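Local structure of transaminase (Bacillus megaterium, 5G0A) at residues S38-Y43 with G49-D54; L79-F84 with T91-K96; I378-G383 with I389-N394. The protein catalyses pyridoxal-5'-phosphate-dependent transfer of amino groups as an S-selective omega-transaminase of the class-III aminotransferase family. One frame throughout, in Å; residues are numbered along the deposited sequence.

Contact 1 (S38-Y43 with G49-D54); sequences STEGDY and GTRLLD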
loop_
_atom_site.group_PDB
_atom_site.type_symbol
_atom_site.label_atom_id
_atom_site.label_comp_id
_atom_site.label_asym_id
_atom_site.label_seq_id
_atom_site.Cartn_x
_atom_site.Cartn_y
_atom_site.Cartn_z
ATOM N N SER B 38 18.404 13.939 -39.343
ATOM C CA SER B 38 17.849 12.801 -40.072
ATOM C C SER B 38 18.627 11.565 -39.679
ATOM O O SER B 38 19.655 11.656 -38.997
ATOM C CB SER B 38 17.852 13.023 -41.608
ATOM O OG SER B 38 19.182 13.196 -42.090
ATOM N N THR B 39 18.116 10.407 -40.079
ATOM C CA THR B 39 18.806 9.153 -39.822
ATOM C C THR B 39 18.741 8.273 -41.052
ATOM O O THR B 39 17.918 8.491 -41.952
ATOM C CB THR B 39 18.133 8.393 -38.662
ATOM O OG1 THR B 39 16.796 8.058 -39.056
ATOM C CG2 THR B 39 18.099 9.248 -37.402
ATOM N N GLU B 40 19.595 7.255 -41.072
ATOM C CA GLU B 40 19.630 6.324 -42.183
ATOM C C GLU B 40 20.446 5.104 -41.804
ATOM O O GLU B 40 21.605 5.233 -41.449
ATOM C CB GLU B 40 20.247 7.019 -43.421
ATOM C CG GLU B 40 20.430 6.097 -44.621
ATOM C CD GLU B 40 21.331 6.692 -45.696
ATOM O OE1 GLU B 40 22.568 6.610 -45.549
ATOM O OE2 GLU B 40 20.798 7.228 -46.694
ATOM N N GLY B 41 19.835 3.927 -41.898
ATOM C CA GLY B 41 20.506 2.672 -41.575
ATOM C C GLY B 41 21.011 2.662 -40.142
ATOM O O GLY B 41 20.224 2.726 -39.209
ATOM N N ASP B 42 22.330 2.623 -39.964
ATOM C CA ASP B 42 22.913 2.686 -38.618
ATOM C C ASP B 42 23.483 4.047 -38.242
ATOM O O ASP B 42 24.201 4.189 -37.254
ATOM C CB ASP B 42 23.943 1.562 -38.432
ATOM C CG ASP B 42 23.285 0.232 -38.290
ATOM O OD1 ASP B 42 22.670 -0.025 -37.227
ATOM O OD2 ASP B 42 23.331 -0.548 -39.258
ATOM N N TYR B 43 23.109 5.063 -39.015
ATOM C CA TYR B 43 23.670 6.396 -38.858
ATOM C C TYR B 43 22.674 7.490 -38.439
ATOM O O TYR B 43 21.531 7.506 -38.886
ATOM C CB TYR B 43 24.398 6.804 -40.153
ATOM C CG TYR B 43 25.733 6.112 -40.278
ATOM C CD1 TYR B 43 25.843 4.848 -40.862
ATOM C CD2 TYR B 43 26.884 6.723 -39.793
ATOM C CE1 TYR B 43 27.075 4.213 -40.956
ATOM C CE2 TYR B 43 28.116 6.094 -39.885
ATOM C CZ TYR B 43 28.205 4.850 -40.472
ATOM O OH TYR B 43 29.457 4.236 -40.534
ATOM N N GLY B 49 25.716 17.925 -41.253
ATOM C CA GLY B 49 26.053 16.759 -42.052
ATOM C C GLY B 49 26.972 15.751 -41.385
ATOM O O GLY B 49 27.305 14.742 -42.002
ATOM N N THR B 50 27.397 16.018 -40.146
ATOM C CA THR B 50 28.204 15.063 -39.344
ATOM C C THR B 50 27.433 13.746 -39.174
ATOM O O THR B 50 26.248 13.763 -38.844
ATOM C CB THR B 50 28.541 15.644 -37.947
ATOM O OG1 THR B 50 29.324 16.835 -38.089
ATOM C CG2 THR B 50 29.315 14.642 -37.046
ATOM N N ARG B 51 28.110 12.619 -39.405
ATOM C CA ARG B 51 27.485 11.297 -39.351
ATOM C C ARG B 51 28.009 10.534 -38.151
ATOM O O ARG B 51 29.210 10.539 -37.883
ATOM C CB ARG B 51 27.771 10.492 -40.615
ATOM C CG ARG B 51 27.112 11.007 -41.890
ATOM C CD ARG B 51 27.365 9.998 -42.987
ATOM N NE ARG B 51 26.181 9.188 -43.267
ATOM C CZ ARG B 51 26.185 7.876 -43.483
ATOM N NH1 ARG B 51 27.315 7.171 -43.419
ATOM N NH2 ARG B 51 25.040 7.261 -43.742
ATOM N N LEU B 52 27.107 9.863 -37.443
ATOM C CA LEU B 52 27.451 9.153 -36.207
ATOM C C LEU B 52 26.969 7.718 -36.340
ATOM O O LEU B 52 25.787 7.483 -36.612
ATOM C CB LEU B 52 26.789 9.821 -34.989
ATOM C CG LEU B 52 27.100 11.306 -34.732
ATOM C CD1 LEU B 52 26.186 11.894 -33.665
ATOM C CD2 LEU B 52 28.573 11.524 -34.372
ATOM N N LEU B 53 27.880 6.754 -36.204
ATOM C CA LEU B 53 27.491 5.354 -36.280
ATOM C C LEU B 53 26.960 4.936 -34.902
ATOM O O LEU B 53 27.657 5.040 -33.891
ATOM C CB LEU B 53 28.700 4.476 -36.687
ATOM C CG LEU B 53 28.475 2.963 -36.665
ATOM C CD1 LEU B 53 27.343 2.520 -37.592
ATOM C CD2 LEU B 53 29.788 2.243 -37.015
ATOM N N ASP B 54 25.705 4.497 -34.862
ATOM C CA ASP B 54 25.008 4.374 -33.584
ATOM C C ASP B 54 24.997 2.929 -33.078
ATOM O O ASP B 54 24.113 2.159 -33.434
ATOM C CB ASP B 54 23.562 4.884 -33.745
ATOM C CG ASP B 54 22.790 4.872 -32.435
ATOM O OD1 ASP B 54 23.412 4.757 -31.356
ATOM O OD2 ASP B 54 21.553 4.967 -32.505
HETATM O O HOH W 1 23.493 4.809 -43.840
HETATM O O HOH W 2 22.006 1.791 -35.152
#

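Contact 2 (L79-F84 with T91-K96); sequences LDRYGF and TDYKAK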
loop_
_atom_site.group_PDB
_atom_site.type_symbol
_atom_site.label_atom_id
_atom_site.label_comp_id
_atom_site.label_asym_id
_atom_site.label_seq_id
_atom_site.Cartn_x
_atom_site.Cartn_y
_atom_site.Cartn_z
ATOM N N LEU B 79 -1.810 6.322 -44.569
ATOM C CA LEU B 79 -2.299 7.698 -44.467
ATOM C C LEU B 79 -3.217 8.134 -45.635
ATOM O O LEU B 79 -3.848 9.189 -45.555
ATOM C CB LEU B 79 -1.123 8.659 -44.324
ATOM C CG LEU B 79 -0.311 8.611 -43.011
ATOM C CD1 LEU B 79 1.019 9.333 -43.220
ATOM C CD2 LEU B 79 -1.053 9.144 -41.792
ATOM N N ASP B 80 -3.297 7.331 -46.702
ATOM C CA ASP B 80 -4.338 7.542 -47.728
ATOM C C ASP B 80 -5.715 7.201 -47.183
ATOM O O ASP B 80 -6.742 7.677 -47.701
ATOM C CB ASP B 80 -4.094 6.646 -48.952
ATOM C CG ASP B 80 -2.915 7.096 -49.799
ATOM O OD1 ASP B 80 -2.469 8.257 -49.669
ATOM O OD2 ASP B 80 -2.446 6.266 -50.609
ATOM N N ARG B 81 -5.749 6.368 -46.137
ATOM C CA ARG B 81 -7.022 5.868 -45.616
ATOM C C ARG B 81 -7.382 6.402 -44.226
ATOM O O ARG B 81 -8.558 6.644 -43.927
ATOM C CB ARG B 81 -7.013 4.332 -45.584
ATOM C CG ARG B 81 -7.130 3.686 -46.970
ATOM C CD ARG B 81 -6.705 2.225 -46.914
ATOM N NE ARG B 81 -7.545 1.508 -45.968
ATOM C CZ ARG B 81 -7.211 0.388 -45.332
ATOM N NH1 ARG B 81 -6.037 -0.205 -45.538
ATOM N NH2 ARG B 81 -8.076 -0.134 -44.484
ATOM N N TYR B 82 -6.358 6.565 -43.383
ATOM C CA TYR B 82 -6.540 6.963 -41.998
ATOM C C TYR B 82 -5.730 8.235 -41.687
ATOM O O TYR B 82 -4.719 8.474 -42.342
ATOM C CB TYR B 82 -6.047 5.807 -41.110
ATOM C CG TYR B 82 -6.800 4.503 -41.303
ATOM C CD1 TYR B 82 -8.123 4.363 -40.845
ATOM C CD2 TYR B 82 -6.178 3.401 -41.899
ATOM C CE1 TYR B 82 -8.814 3.164 -40.995
ATOM C CE2 TYR B 82 -6.853 2.197 -42.051
ATOM C CZ TYR B 82 -8.170 2.082 -41.606
ATOM O OH TYR B 82 -8.835 0.883 -41.751
ATOM N N GLY B 83 -6.126 9.046 -40.695
ATOM C CA GLY B 83 -7.291 8.820 -39.842
ATOM C C GLY B 83 -6.974 8.102 -38.538
ATOM O O GLY B 83 -5.829 7.702 -38.268
ATOM N N PHE B 84 -8.020 7.927 -37.743
ATOM C CA PHE B 84 -7.890 7.235 -36.468
ATOM C C PHE B 84 -9.199 6.545 -36.112
ATOM O O PHE B 84 -10.265 7.157 -36.193
ATOM C CB PHE B 84 -7.547 8.244 -35.366
ATOM C CG PHE B 84 -7.665 7.646 -33.982
ATOM C CD1 PHE B 84 -6.719 6.708 -33.561
ATOM C CD2 PHE B 84 -8.746 7.955 -33.154
ATOM C CE1 PHE B 84 -6.839 6.088 -32.321
ATOM C CE2 PHE B 84 -8.870 7.332 -31.891
ATOM C CZ PHE B 84 -7.906 6.406 -31.487
ATOM N N THR B 91 -9.754 -2.858 -38.050
ATOM C CA THR B 91 -9.032 -2.511 -39.271
ATOM C C THR B 91 -8.248 -3.701 -39.778
ATOM O O THR B 91 -7.971 -4.653 -39.039
ATOM C CB THR B 91 -8.066 -1.316 -39.076
ATOM O OG1 THR B 91 -6.950 -1.703 -38.248
ATOM C CG2 THR B 91 -8.794 -0.097 -38.480
ATOM N N ASP B 92 -7.894 -3.650 -41.061
ATOM C CA ASP B 92 -7.054 -4.683 -41.640
ATOM C C ASP B 92 -5.676 -4.696 -40.978
ATOM O O ASP B 92 -5.136 -5.754 -40.687
ATOM C CB ASP B 92 -6.918 -4.493 -43.157
ATOM C CG ASP B 92 -6.402 -3.109 -43.543
ATOM O OD1 ASP B 92 -6.813 -2.104 -42.931
ATOM O OD2 ASP B 92 -5.580 -3.035 -44.480
ATOM N N TYR B 93 -5.126 -3.516 -40.710
ATOM C CA TYR B 93 -3.760 -3.434 -40.200
ATOM C C TYR B 93 -3.634 -4.053 -38.803
ATOM O O TYR B 93 -2.666 -4.780 -38.512
ATOM C CB TYR B 93 -3.288 -1.985 -40.140
ATOM C CG TYR B 93 -3.126 -1.309 -41.483
ATOM C CD1 TYR B 93 -2.325 -1.867 -42.484
ATOM C CD2 TYR B 93 -3.747 -0.094 -41.730
ATOM C CE1 TYR B 93 -2.172 -1.231 -43.720
ATOM C CE2 TYR B 93 -3.602 0.555 -42.957
ATOM C CZ TYR B 93 -2.810 -0.016 -43.943
ATOM O OH TYR B 93 -2.652 0.658 -45.161
ATOM N N LYS B 94 -4.602 -3.769 -37.943
ATOM C CA LYS B 94 -4.528 -4.296 -36.560
ATOM C C LYS B 94 -4.685 -5.834 -36.552
ATOM O O LYS B 94 -3.920 -6.550 -35.888
ATOM C CB LYS B 94 -5.573 -3.616 -35.672
ATOM C CG LYS B 94 -5.458 -3.982 -34.184
ATOM C CD LYS B 94 -6.513 -3.287 -33.340
ATOM C CE LYS B 94 -7.944 -3.767 -33.660
ATOM N NZ LYS B 94 -8.937 -3.034 -32.819
ATOM N N ALA B 95 -5.653 -6.336 -37.316
ATOM C CA ALA B 95 -5.916 -7.789 -37.325
ATOM C C ALA B 95 -4.738 -8.529 -37.965
ATOM O O ALA B 95 -4.330 -9.597 -37.499
ATOM C CB ALA B 95 -7.224 -8.086 -38.058
ATOM N N LYS B 96 -4.177 -7.935 -39.015
ATOM C CA LYS B 96 -3.052 -8.527 -39.720
ATOM C C LYS B 96 -1.830 -8.584 -38.811
ATOM O O LYS B 96 -1.125 -9.584 -38.791
ATOM C CB LYS B 96 -2.717 -7.735 -40.981
ATOM C CG LYS B 96 -1.587 -8.338 -41.795
ATOM C CD LYS B 96 -1.555 -7.647 -43.148
ATOM C CE LYS B 96 -0.135 -7.514 -43.640
ATOM N NZ LYS B 96 -0.020 -6.733 -44.912
#

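Contact 3 (I378-G383 with I389-N394); sequences IGNFDG and IVDIVN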
loop_
_atom_site.group_PDB
_atom_site.type_symbol
_atom_site.label_atom_id
_atom_site.label_comp_id
_atom_site.label_asym_id
_atom_site.label_seq_id
_atom_site.Cartn_x
_atom_site.Cartn_y
_atom_site.Cartn_z
ATOM N N ILE B 378 38.880 -6.096 -20.662
ATOM C CA ILE B 378 37.720 -6.958 -20.910
ATOM C C ILE B 378 37.843 -8.194 -20.022
ATOM O O ILE B 378 38.687 -9.058 -20.266
ATOM C CB ILE B 378 37.576 -7.362 -22.402
ATOM C CG1 ILE B 378 37.391 -6.117 -23.284
ATOM C CG2 ILE B 378 36.403 -8.320 -22.593
ATOM C CD1 ILE B 378 37.602 -6.359 -24.767
ATOM N N GLY B 379 37.010 -8.260 -18.985
ATOM C CA GLY B 379 36.972 -9.422 -18.090
ATOM C C GLY B 379 36.227 -10.587 -18.702
ATOM O O GLY B 379 36.661 -11.744 -18.611
ATOM N N ASN B 380 35.098 -10.277 -19.331
ATOM C CA ASN B 380 34.268 -11.253 -20.037
ATOM C C ASN B 380 33.324 -10.546 -21.014
ATOM O O ASN B 380 33.183 -9.326 -20.974
ATOM C CB ASN B 380 33.459 -12.111 -19.058
ATOM C CG ASN B 380 32.883 -13.352 -19.720
ATOM O OD1 ASN B 380 33.523 -13.960 -20.575
ATOM N ND2 ASN B 380 31.664 -13.722 -19.342
ATOM N N PHE B 381 32.716 -11.320 -21.909
ATOM C CA PHE B 381 31.658 -10.803 -22.766
ATOM C C PHE B 381 30.733 -11.951 -23.104
ATOM O O PHE B 381 31.133 -13.127 -23.097
ATOM C CB PHE B 381 32.207 -10.132 -24.041
ATOM C CG PHE B 381 32.774 -11.098 -25.044
ATOM C CD1 PHE B 381 31.950 -11.729 -25.975
ATOM C CD2 PHE B 381 34.139 -11.384 -25.051
ATOM C CE1 PHE B 381 32.476 -12.629 -26.893
ATOM C CE2 PHE B 381 34.668 -12.282 -25.966
ATOM C CZ PHE B 381 33.839 -12.908 -26.882
ATOM N N ASP B 382 29.489 -11.605 -23.399
ATOM C CA ASP B 382 28.471 -12.589 -23.636
ATOM C C ASP B 382 27.358 -11.901 -24.423
ATOM O O ASP B 382 27.260 -10.672 -24.428
ATOM C CB ASP B 382 27.958 -13.107 -22.291
ATOM C CG ASP B 382 27.295 -14.464 -22.391
ATOM O OD1 ASP B 382 27.302 -15.073 -23.480
ATOM O OD2 ASP B 382 26.759 -14.920 -21.357
ATOM N N GLY B 383 26.526 -12.693 -25.074
ATOM C CA GLY B 383 25.479 -12.128 -25.927
ATOM C C GLY B 383 25.088 -13.038 -27.049
ATOM O O GLY B 383 25.361 -14.237 -27.008
ATOM N N ILE B 389 26.878 -7.874 -24.045
ATOM C CA ILE B 389 27.411 -7.282 -22.838
ATOM C C ILE B 389 28.910 -7.518 -22.846
ATOM O O ILE B 389 29.359 -8.576 -23.273
ATOM C CB ILE B 389 26.841 -7.905 -21.539
ATOM C CG1 ILE B 389 26.999 -9.426 -21.543
ATOM C CG2 ILE B 389 25.392 -7.492 -21.311
ATOM C CD1 ILE B 389 27.429 -9.991 -20.204
ATOM N N VAL B 390 29.659 -6.522 -22.390
ATOM C CA VAL B 390 31.098 -6.639 -22.194
ATOM C C VAL B 390 31.393 -6.145 -20.783
ATOM O O VAL B 390 31.172 -4.965 -20.453
ATOM C CB VAL B 390 31.917 -5.805 -23.212
ATOM C CG1 VAL B 390 33.418 -6.006 -22.984
ATOM C CG2 VAL B 390 31.550 -6.154 -24.653
ATOM N N ASP B 391 31.883 -7.058 -19.945
ATOM C CA ASP B 391 32.235 -6.709 -18.577
ATOM C C ASP B 391 33.597 -6.025 -18.566
ATOM O O ASP B 391 34.602 -6.605 -18.987
ATOM C CB ASP B 391 32.245 -7.948 -17.669
ATOM C CG ASP B 391 30.924 -8.697 -17.672
ATOM O OD1 ASP B 391 29.858 -8.049 -17.642
ATOM O OD2 ASP B 391 30.956 -9.948 -17.678
ATOM N N ILE B 392 33.607 -4.786 -18.091
ATOM C CA ILE B 392 34.801 -3.956 -18.056
ATOM C C ILE B 392 35.407 -4.045 -16.646
ATOM O O ILE B 392 34.705 -3.902 -15.650
ATOM C CB ILE B 392 34.474 -2.490 -18.432
ATOM C CG1 ILE B 392 33.822 -2.401 -19.831
ATOM C CG2 ILE B 392 35.715 -1.601 -18.373
ATOM C CD1 ILE B 392 34.726 -2.741 -21.009
ATOM N N VAL B 393 36.706 -4.312 -16.579
ATOM C CA VAL B 393 37.399 -4.452 -15.294
ATOM C C VAL B 393 38.750 -3.746 -15.324
ATOM O O VAL B 393 39.290 -3.465 -16.391
ATOM C CB VAL B 393 37.645 -5.931 -14.928
ATOM C CG1 VAL B 393 36.334 -6.660 -14.637
ATOM C CG2 VAL B 393 38.445 -6.633 -16.024
ATOM N N ASN B 394 39.276 -3.454 -14.137
ATOM C CA ASN B 394 40.653 -2.997 -13.977
ATOM C C ASN B 394 41.589 -4.097 -14.473
ATOM O O ASN B 394 41.557 -5.218 -13.967
ATOM C CB ASN B 394 40.909 -2.659 -12.499
ATOM C CG ASN B 394 42.293 -2.067 -12.250
ATOM O OD1 ASN B 394 43.260 -2.395 -12.934
ATOM N ND2 ASN B 394 42.388 -1.195 -11.252
#

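Contact 1 (S38-Y43 with G49-D54)
Tyr-43 and Leu-53 sit opposite each other as a non-hydrogen-bonded pair in a beta meander, where strands 38-40, 43-45 and 51-54 follow one another antiparallel. The first reversal is a type II' turn from Glu-40 to Tyr-43, with Gly-41 at its positive-phi corner. At the turn itself, Asp-42 O accepts a nearly straight hydrogen bond of 2.8 Å from Asp-54 N, while the CA of Tyr-43 makes a CA-H...O contact with Leu-52 O.

The ring of Tyr-43 is the filling of a sandwich. Over one face the guanidinium of Arg-51 lies flat, its CZ 4.0 Å from the ring centroid and the two planes only 16° apart, a stacked cation-pi pair. Over the opposite face comes Leu-53, whose CD1 makes a CH-pi contact at 4.1 Å from the centroid while its CB touches Tyr-43 CE2 at 3.6 Å. Chi3 of Arg-51 (104°) bends the chain so that its end folds back over the ring. The guanidinium then meets Glu-40 at its edge: NH2 forms a salt bridge of 3.1 Å to OE1, with the carboxylate turned 71° out of the guanidinium plane. One water ties Glu-40 O, Glu-40 OE1 and Arg-51 NH2 together; a second joins Asp-42 OD1, itself hydrogen-bonded to Ser-446 OG, to Asp-54 O.

The far end of Tyr-43 is held outside the meander, its OH hydrogen-bonded to Asp-453 and Lys-456 of helix 451-468. With an alanine in place of Tyr-43, Arg-51 would lose the ring beneath it and is likely to swing more freely about its salt bridge and water, while Asp-453 and Lys-456 would lose their hydroxyl partner. The positive charge of Arg-51, exposed like Glu-40, is probably eased by both that carboxylate and the ring face.

Contact 2 (L79-F84 with T91-K96)
Arg-81 reaches across to Asp-92 in the first turn of helix 92-105. This salt bridge is the main polar link. Two nitrogens of Arg-81 grip the carboxylate end-on: NH2 donates to OD1 at 2.8 Å and NH1 to OD2 at 3.1 Å. Both acceptors lie close to the guanidinium plane, but the carboxylate is turned 43° against it. As a result OD2 is met on its syn side while OD1 is approached from above the carboxylate plane. With chi1 at 55°, CG of Asp-92 lies between its own backbone N and carbonyl carbon, and the carboxylate is brought round to the arginine.

Aromatic contacts flank the pair. CE2 of Tyr-82 lies over one face of the guanidinium, and Tyr-93 comes near its NH1, with OH at 3.5 Å. The two tyrosines also meet each other, CE2 of Tyr-93 standing at the edge of the Tyr-82 ring, 3.8 Å from its CE2. The hydroxyl end of Tyr-82 rests on Thr-91 CG2 at 3.4 Å.

The helix start is closed by Thr-91, the N-cap residue, whose OG1 accepts from Lys-94 N at 3.1 Å.

Beyond the two segments, the subunit interface takes up the same groups: Tyr-82 OH bonds to Ile-36 O and Arg-81 NE to Glu-37 O, both of the second subunit. The acidic Asp-92 probably gains from the partial positive charge of the helix start, and the same arginine that pairs with it links this helix to the neighbouring subunit.

Contact 3 (I378-G383 with I389-N394)
Ile-389 N donates to Asp-382 O at 2.8 Å, in a nearly straight bond, and the same pair is tied a second time by Asp-382 N to Ile-389 O at 3.0 Å. The isoleucine's chi1 of 53° sets CG1 between its backbone N and carbonyl carbon, bringing CG1 to 3.2 Å from Asp-382 O and laying CD1 against Asp-382 CB.

Next along is the non-hydrogen-bonded pair Phe-381 and Val-390, its CA atoms 4.2 Å apart; CG2 of the valine touches only the root of the phenylalanine, at CB. The ring leads away to helix 353-374, where Arg-365, Leu-368 and Gln-372 meet it.

These are the two strands of a beta hairpin, 378-384 and 387-392, with segments 378-383 and 389-392 running at 167°, and strand 440-443 adds itself along the outer side of the second. Between Phe-381/Val-390 and Ile-378/Ile-392, Gly-379 and Asn-380 together face the single residue Asp-391, a beta bulge in which Gly-379 has helix-like backbone angles. Gly-379 N bonds to Asp-391 O at 2.9 Å and Asp-391 N to Asn-380 O at 2.8 Å, whereas the buried N of Asn-380 finds no partner. On the face that carries Asp-382 and Ile-389, the side chains of Asn-380 and Asp-391 lie alongside each other and point the same way, OD2 being nearest to Asn-380 CB.

Past the bulge, CG2 of Val-393 covers Gly-379 N. On the face shared with Phe-381, CG2 of Ile-378 packs on CG1 of Val-390 at 3.8 Å, and Leu-465 of helix 451-468 touches both Ile-378 and Ile-392.

Overall arrangement
The three contacts follow one another along the chain, and no two touch. Contacts 1 and 2 have centres 30 Å apart within one subunit, yet the interface with the second subunit brings contact 1 of one chain against contact 2 of the other: Ser-38 packs on Arg-81, and Thr-39 on Gly-83, of the second subunit. Contact 3 is untouched by other chains and lies on the far side of the chain's centre from contact 2, 45 Å between centres. It shares helix 451-468 with contact 1, whose centre is 27 Å away. Contact 3 lies outside the cofactor pocket: the side chain of Ile-389 is about 12 Å from a bound pyridoxal-5'-phosphate.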